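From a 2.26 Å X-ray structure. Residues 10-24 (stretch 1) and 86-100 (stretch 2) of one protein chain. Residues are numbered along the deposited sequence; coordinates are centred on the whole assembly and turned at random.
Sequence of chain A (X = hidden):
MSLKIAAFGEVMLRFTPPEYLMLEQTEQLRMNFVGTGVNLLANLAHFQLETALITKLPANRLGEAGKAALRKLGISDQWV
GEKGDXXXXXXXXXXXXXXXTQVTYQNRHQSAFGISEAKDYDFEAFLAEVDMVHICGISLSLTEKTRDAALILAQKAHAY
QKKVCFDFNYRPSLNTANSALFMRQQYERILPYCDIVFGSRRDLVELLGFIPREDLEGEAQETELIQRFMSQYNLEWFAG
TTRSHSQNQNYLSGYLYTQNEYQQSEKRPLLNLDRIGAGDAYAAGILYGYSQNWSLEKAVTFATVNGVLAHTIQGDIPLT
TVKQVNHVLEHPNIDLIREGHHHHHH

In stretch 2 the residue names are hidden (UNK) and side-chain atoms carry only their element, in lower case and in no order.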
# COMPACT_ATOMS: atom_id res chain seq x y z
N GLU A 10 -8.92 -28.41 -8.11
CA GLU A 10 -7.83 -27.54 -8.50
C GLU A 10 -7.62 -26.30 -7.62
O GLU A 10 -8.57 -25.71 -7.12
CB GLU A 10 -8.10 -27.10 -9.93
CG GLU A 10 -7.13 -26.12 -10.54
CD GLU A 10 -7.78 -25.39 -11.71
OE1 GLU A 10 -7.11 -25.20 -12.74
OE2 GLU A 10 -8.96 -25.01 -11.58
N VAL A 11 -6.35 -25.93 -7.45
CA VAL A 11 -5.98 -24.74 -6.70
C VAL A 11 -5.46 -23.78 -7.76
O VAL A 11 -4.64 -24.16 -8.59
CB VAL A 11 -4.82 -24.98 -5.71
CG1 VAL A 11 -4.31 -23.63 -5.19
CG2 VAL A 11 -5.29 -25.84 -4.55
N MSE A 12 -5.93 -22.54 -7.74
CA MSE A 12 -5.48 -21.53 -8.69
C MSE A 12 -5.04 -20.25 -7.98
O MSE A 12 -5.49 -19.96 -6.87
CB MSE A 12 -6.60 -21.15 -9.67
CG MSE A 12 -6.82 -22.10 -10.83
SE MSE A 12 -7.93 -21.25 -12.18
CE MSE A 12 -6.55 -20.57 -13.34
N LEU A 13 -4.17 -19.50 -8.64
CA LEU A 13 -3.70 -18.22 -8.13
C LEU A 13 -4.61 -17.17 -8.73
O LEU A 13 -4.85 -17.18 -9.93
CB LEU A 13 -2.28 -17.93 -8.60
CG LEU A 13 -1.02 -18.46 -7.92
CD1 LEU A 13 -1.24 -19.83 -7.35
CD2 LEU A 13 0.12 -18.45 -8.93
N ARG A 14 -5.13 -16.26 -7.90
CA ARG A 14 -5.95 -15.17 -8.41
C ARG A 14 -5.20 -13.88 -8.13
O ARG A 14 -4.77 -13.63 -7.00
CB ARG A 14 -7.32 -15.10 -7.73
CG ARG A 14 -8.08 -13.84 -8.13
CD ARG A 14 -9.44 -13.71 -7.45
NE ARG A 14 -9.89 -12.32 -7.43
CZ ARG A 14 -11.11 -11.93 -7.06
NH1 ARG A 14 -12.01 -12.83 -6.69
NH2 ARG A 14 -11.42 -10.64 -7.06
N PHE A 15 -5.04 -13.05 -9.16
CA PHE A 15 -4.34 -11.78 -9.02
C PHE A 15 -5.38 -10.68 -9.20
O PHE A 15 -6.08 -10.64 -10.20
CB PHE A 15 -3.25 -11.65 -10.08
CG PHE A 15 -2.14 -12.65 -9.94
CD1 PHE A 15 -1.24 -12.56 -8.88
CD2 PHE A 15 -2.00 -13.68 -10.85
CE1 PHE A 15 -0.20 -13.48 -8.74
CE2 PHE A 15 -0.96 -14.61 -10.73
CZ PHE A 15 -0.06 -14.50 -9.67
N THR A 16 -5.46 -9.77 -8.24
CA THR A 16 -6.44 -8.70 -8.32
C THR A 16 -5.84 -7.36 -7.96
O THR A 16 -5.18 -7.22 -6.92
CB THR A 16 -7.60 -8.95 -7.34
OG1 THR A 16 -8.06 -10.30 -7.47
CG2 THR A 16 -8.77 -7.97 -7.60
N PRO A 17 -6.03 -6.35 -8.82
CA PRO A 17 -5.48 -5.02 -8.51
C PRO A 17 -6.38 -4.49 -7.38
O PRO A 17 -7.53 -4.90 -7.25
CB PRO A 17 -5.68 -4.24 -9.81
CG PRO A 17 -5.77 -5.31 -10.88
CD PRO A 17 -6.55 -6.40 -10.20
N PRO A 18 -5.88 -3.57 -6.55
CA PRO A 18 -6.76 -3.08 -5.49
C PRO A 18 -7.92 -2.20 -5.98
O PRO A 18 -7.94 -1.75 -7.14
CB PRO A 18 -5.81 -2.34 -4.55
CG PRO A 18 -4.67 -1.93 -5.43
CD PRO A 18 -4.49 -3.10 -6.37
N GLU A 19 -8.90 -2.00 -5.10
CA GLU A 19 -10.07 -1.17 -5.38
C GLU A 19 -10.76 -1.61 -6.68
O GLU A 19 -11.10 -2.79 -6.81
CB GLU A 19 -9.64 0.31 -5.41
CG GLU A 19 -8.98 0.74 -4.06
CD GLU A 19 -8.51 2.20 -4.03
OE1 GLU A 19 -7.42 2.47 -3.47
OE2 GLU A 19 -9.22 3.08 -4.53
N TYR A 20 -10.97 -0.69 -7.62
CA TYR A 20 -11.62 -1.03 -8.90
C TYR A 20 -10.66 -0.72 -10.04
O TYR A 20 -11.08 -0.45 -11.17
CB TYR A 20 -12.90 -0.22 -9.09
CG TYR A 20 -13.88 -0.35 -7.94
CD1 TYR A 20 -14.76 -1.44 -7.86
CD2 TYR A 20 -13.91 0.60 -6.91
CE1 TYR A 20 -15.64 -1.57 -6.78
CE2 TYR A 20 -14.78 0.47 -5.83
CZ TYR A 20 -15.64 -0.61 -5.77
OH TYR A 20 -16.50 -0.73 -4.71
N LEU A 21 -9.37 -0.75 -9.74
CA LEU A 21 -8.33 -0.45 -10.72
C LEU A 21 -8.13 -1.52 -11.79
O LEU A 21 -8.42 -2.70 -11.58
CB LEU A 21 -7.00 -0.19 -9.99
CG LEU A 21 -7.04 0.99 -9.02
CD1 LEU A 21 -5.76 1.01 -8.18
CD2 LEU A 21 -7.18 2.29 -9.81
N MSE A 22 -7.63 -1.10 -12.94
CA MSE A 22 -7.39 -2.03 -14.05
C MSE A 22 -5.90 -2.36 -14.11
O MSE A 22 -5.08 -1.65 -13.51
CB MSE A 22 -7.82 -1.39 -15.37
CG MSE A 22 -9.29 -0.99 -15.42
SE MSE A 22 -9.79 -0.08 -17.07
CE MSE A 22 -9.45 1.72 -16.53
N LEU A 23 -5.57 -3.44 -14.81
CA LEU A 23 -4.18 -3.85 -14.97
C LEU A 23 -3.33 -2.75 -15.57
O LEU A 23 -2.19 -2.56 -15.16
CB LEU A 23 -4.09 -5.10 -15.86
CG LEU A 23 -4.48 -6.39 -15.15
CD1 LEU A 23 -4.55 -7.54 -16.15
CD2 LEU A 23 -3.46 -6.67 -14.04
N GLU A 24 -3.88 -2.01 -16.53
CA GLU A 24 -3.14 -0.93 -17.16
C GLU A 24 -2.98 0.31 -16.28
O GLU A 24 -2.29 1.25 -16.66
CB GLU A 24 -3.79 -0.54 -18.50
CG GLU A 24 -3.32 -1.42 -19.67
CD GLU A 24 -3.95 -1.06 -21.02
OE1 GLU A 24 -3.88 0.13 -21.42
OE2 GLU A 24 -4.50 -1.96 -21.68
N UNK A 86 4.10 -25.93 -12.08
CA UNK A 86 3.21 -24.81 -12.35
C UNK A 86 1.87 -24.85 -11.62
O UNK A 86 1.37 -25.91 -11.25
n UNK A 86 0.57 -22.37 -15.22
c UNK A 86 2.99 -24.78 -13.87
c UNK A 86 2.13 -23.66 -14.36
c UNK A 86 1.63 -21.61 -15.00
c UNK A 86 0.85 -23.66 -14.82
n UNK A 86 2.58 -22.37 -14.48
N UNK A 87 1.30 -23.67 -11.40
CA UNK A 87 -0.01 -23.55 -10.78
C UNK A 87 -0.85 -22.69 -11.72
O UNK A 87 -0.37 -21.68 -12.24
c UNK A 87 0.95 -23.23 -7.00
c UNK A 87 0.89 -23.76 -8.43
c UNK A 87 0.05 -22.90 -9.38
c UNK A 87 -1.36 -22.75 -8.82
N UNK A 88 -2.10 -23.09 -11.95
CA UNK A 88 -2.96 -22.32 -12.83
C UNK A 88 -3.26 -20.97 -12.19
O UNK A 88 -3.15 -20.83 -10.98
N UNK A 89 -3.62 -19.98 -13.00
CA UNK A 89 -3.91 -18.66 -12.45
C UNK A 89 -4.79 -17.82 -13.35
O UNK A 89 -5.00 -18.14 -14.52
o UNK A 89 -2.00 -17.55 -13.45
c UNK A 89 -2.61 -17.90 -12.21
N UNK A 90 -5.29 -16.73 -12.78
CA UNK A 90 -6.10 -15.78 -13.54
C UNK A 90 -6.05 -14.41 -12.88
O UNK A 90 -5.77 -14.27 -11.69
c UNK A 90 -8.35 -17.41 -11.56
c UNK A 90 -9.93 -16.34 -10.08
c UNK A 90 -9.91 -15.21 -10.88
c UNK A 90 -8.33 -16.28 -12.37
c UNK A 90 -9.14 -17.44 -10.41
c UNK A 90 -7.55 -16.28 -13.66
c UNK A 90 -9.12 -15.18 -12.02
N UNK A 91 -6.29 -13.39 -13.69
CA UNK A 91 -6.31 -12.02 -13.22
C UNK A 91 -7.77 -11.61 -13.15
O UNK A 91 -8.57 -12.03 -13.99
c UNK A 91 -1.88 -10.69 -13.37
c UNK A 91 -1.32 -11.77 -14.04
c UNK A 91 -4.08 -11.31 -14.18
c UNK A 91 -3.25 -10.46 -13.44
c UNK A 91 -2.13 -12.62 -14.78
c UNK A 91 -3.51 -12.39 -14.85
c UNK A 91 -5.56 -11.11 -14.19
N UNK A 92 -8.12 -10.83 -12.14
CA UNK A 92 -9.50 -10.37 -12.00
C UNK A 92 -9.50 -8.87 -11.77
O UNK A 92 -9.07 -8.38 -10.72
c UNK A 92 -10.17 -11.09 -10.84
N UNK A 93 -9.98 -8.13 -12.76
CA UNK A 93 -10.06 -6.67 -12.66
C UNK A 93 -11.50 -6.37 -12.29
O UNK A 93 -12.41 -6.57 -13.10
c UNK A 93 -7.99 -5.85 -15.87
o UNK A 93 -7.65 -4.67 -16.15
o UNK A 93 -8.15 -6.74 -16.73
c UNK A 93 -8.24 -6.21 -14.41
c UNK A 93 -9.70 -6.04 -14.01
N UNK A 94 -11.72 -5.90 -11.06
CA UNK A 94 -13.06 -5.63 -10.57
C UNK A 94 -13.81 -4.51 -11.28
O UNK A 94 -13.30 -3.40 -11.43
c UNK A 94 -13.02 -5.34 -9.06
se UNK A 94 -12.93 -8.23 -8.64
c UNK A 94 -12.29 -6.42 -8.26
c UNK A 94 -11.84 -8.66 -10.10
N UNK A 95 -15.02 -4.83 -11.74
CA UNK A 95 -15.85 -3.87 -12.42
C UNK A 95 -16.63 -3.01 -11.44
O UNK A 95 -16.52 -3.17 -10.21
N UNK A 96 -17.45 -2.12 -11.98
CA UNK A 96 -18.25 -1.21 -11.17
C UNK A 96 -19.39 -0.75 -12.06
O UNK A 96 -19.18 -0.44 -13.23
c UNK A 96 -17.40 0.00 -10.78
c UNK A 96 -18.91 1.97 -10.31
c UNK A 96 -17.85 0.88 -8.46
c UNK A 96 -19.27 2.78 -8.08
c UNK A 96 -18.45 1.78 -7.58
o UNK A 96 -19.85 3.68 -7.21
c UNK A 96 -19.51 2.88 -9.44
c UNK A 96 -18.07 0.96 -9.83
N UNK A 97 -20.60 -0.70 -11.51
CA UNK A 97 -21.73 -0.27 -12.31
C UNK A 97 -21.86 -1.07 -13.59
O UNK A 97 -21.82 -2.30 -13.56
N UNK A 98 -21.98 -0.40 -14.73
CA UNK A 98 -22.12 -1.13 -15.98
C UNK A 98 -20.79 -1.65 -16.54
O UNK A 98 -20.76 -2.36 -17.54
c UNK A 98 -24.22 0.11 -16.59
c UNK A 98 -22.82 -0.27 -17.07
c UNK A 98 -21.98 0.97 -17.38
c UNK A 98 -22.40 1.67 -18.66
N UNK A 99 -19.67 -1.29 -15.90
CA UNK A 99 -18.38 -1.79 -16.37
C UNK A 99 -18.22 -3.18 -15.79
O UNK A 99 -18.11 -3.35 -14.57
c UNK A 99 -13.69 -0.41 -14.02
n UNK A 99 -13.52 0.03 -12.78
c UNK A 99 -17.24 -0.89 -15.91
n UNK A 99 -12.96 -1.42 -14.47
n UNK A 99 -14.58 0.17 -14.82
c UNK A 99 -15.86 -1.37 -16.34
c UNK A 99 -14.82 -0.23 -16.21
N UNK A 100 -18.23 -4.21 -16.64
CA UNK A 100 -18.09 -5.59 -16.15
C UNK A 100 -16.73 -5.94 -15.55
O UNK A 100 -15.72 -5.30 -15.84
c UNK A 100 -18.40 -6.43 -17.39
c UNK A 100 -17.94 -5.56 -18.52
c UNK A 100 -18.40 -4.18 -18.11
O HOH W 1 -3.44 -25.19 -10.90
O HOH W 2 -9.50 -4.46 -9.70
O HOH W 3 -11.11 -3.05 -13.02
O HOH W 4 -6.18 -3.29 -17.89

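Position 86 has one carbon leading to a five-membered ring of three carbons and two nitrogens, an imidazole, so it is His86; it makes no contact with stretch 1. Position 87 carries four carbons, forked at the first, with one arm two carbons long: Ile87. Its CG2 lies 3.3 Å from Leu13 CD1, and a branched aliphatic suits such close packing.

Position 88 has no side-chain atoms and is Gly88. An ideal CB here would sit 3.4 Å from Met12 CE, a tight fit. A water accepts from Gly88 N (2.7 Å) and donates to Val11 O (2.8 Å), joining the two stretches just before direct pairing begins with Leu13 N to Gly88 O, 2.9 Å.

At 89, one carbon and one oxygen make Ser89. Its CB is 3.6 Å from Leu13 CB and 4.0 Å from Phe15 CE2, so this small side chain fits beside two larger ones.

Position 90 shows one carbon and a ring of six carbons without oxygen: Phe90. Arg14 CB lies over the ring face, 4.1 Å from its centroid, and Met12 SE is 3.9 Å from Phe90 CD2. The flat ring thus gives the aliphatic part of Arg14 a surface to pack on.

Position 91 has the same atoms and is Phe91, but its side chain is on the other face of the sheet, with Leu13, Phe15 and Ser89. Its ring and that of Phe15 are near parallel but slid apart, centroids 5.0 Å from each other, while Leu23 CD2 approaches Phe91 CD1 at 3.8 Å.

A single carbon at 92 identifies Ala92. Its CB is 3.6 Å from Arg14 NE, which itself donates to Thr16 OG1 (2.7 Å); the short side chain fits close against this pair.

At 93, three carbons end in two oxygens: Glu93. Leu23 N donates to Glu93 OE2 at 2.8 Å, so the carboxylate satisfies a loop amide that the strand pairing does not reach.

Position 94 is an unbranched chain of two carbons, selenium and one carbon, selenomethionine Met94. Its CA-to-CB bond points toward stretch 1, and the flexible chain bends to bring SE 3.3 Å from Arg14 NH2 and CG 3.9 Å from Thr16 CG2.

Position 95, without side-chain atoms, is Gly95; a CB would clash with the backbone O of position 99, at 2.1 Å. A six-carbon ring bearing oxygen makes 96 Tyr96, whose edge meets the face of Tyr20. Position 97 is bare again, and its positive phi (54°) favours Gly97. The forked four-carbon chain at 98 is Ile98, out of reach of stretch 1.

At position 99, three carbons, a nitrogen and a carbon carrying two more nitrogens define Arg99; Arg99 NH2 donates to Tyr20 O at 3.0 Å, the long side chain carrying its guanidinium to that carbonyl. At position 100, three carbons closing onto the backbone N make Pro100, also out of reach.

The contact is a parallel strand pair held by four backbone hydrogen bonds from Leu13 to Ala92, with side chains packed on both faces. Beyond it, Glu93 and Arg99 fasten the loop after the first strand.

Stretch 2 86-100: HIGSFFAEMGYGIRP
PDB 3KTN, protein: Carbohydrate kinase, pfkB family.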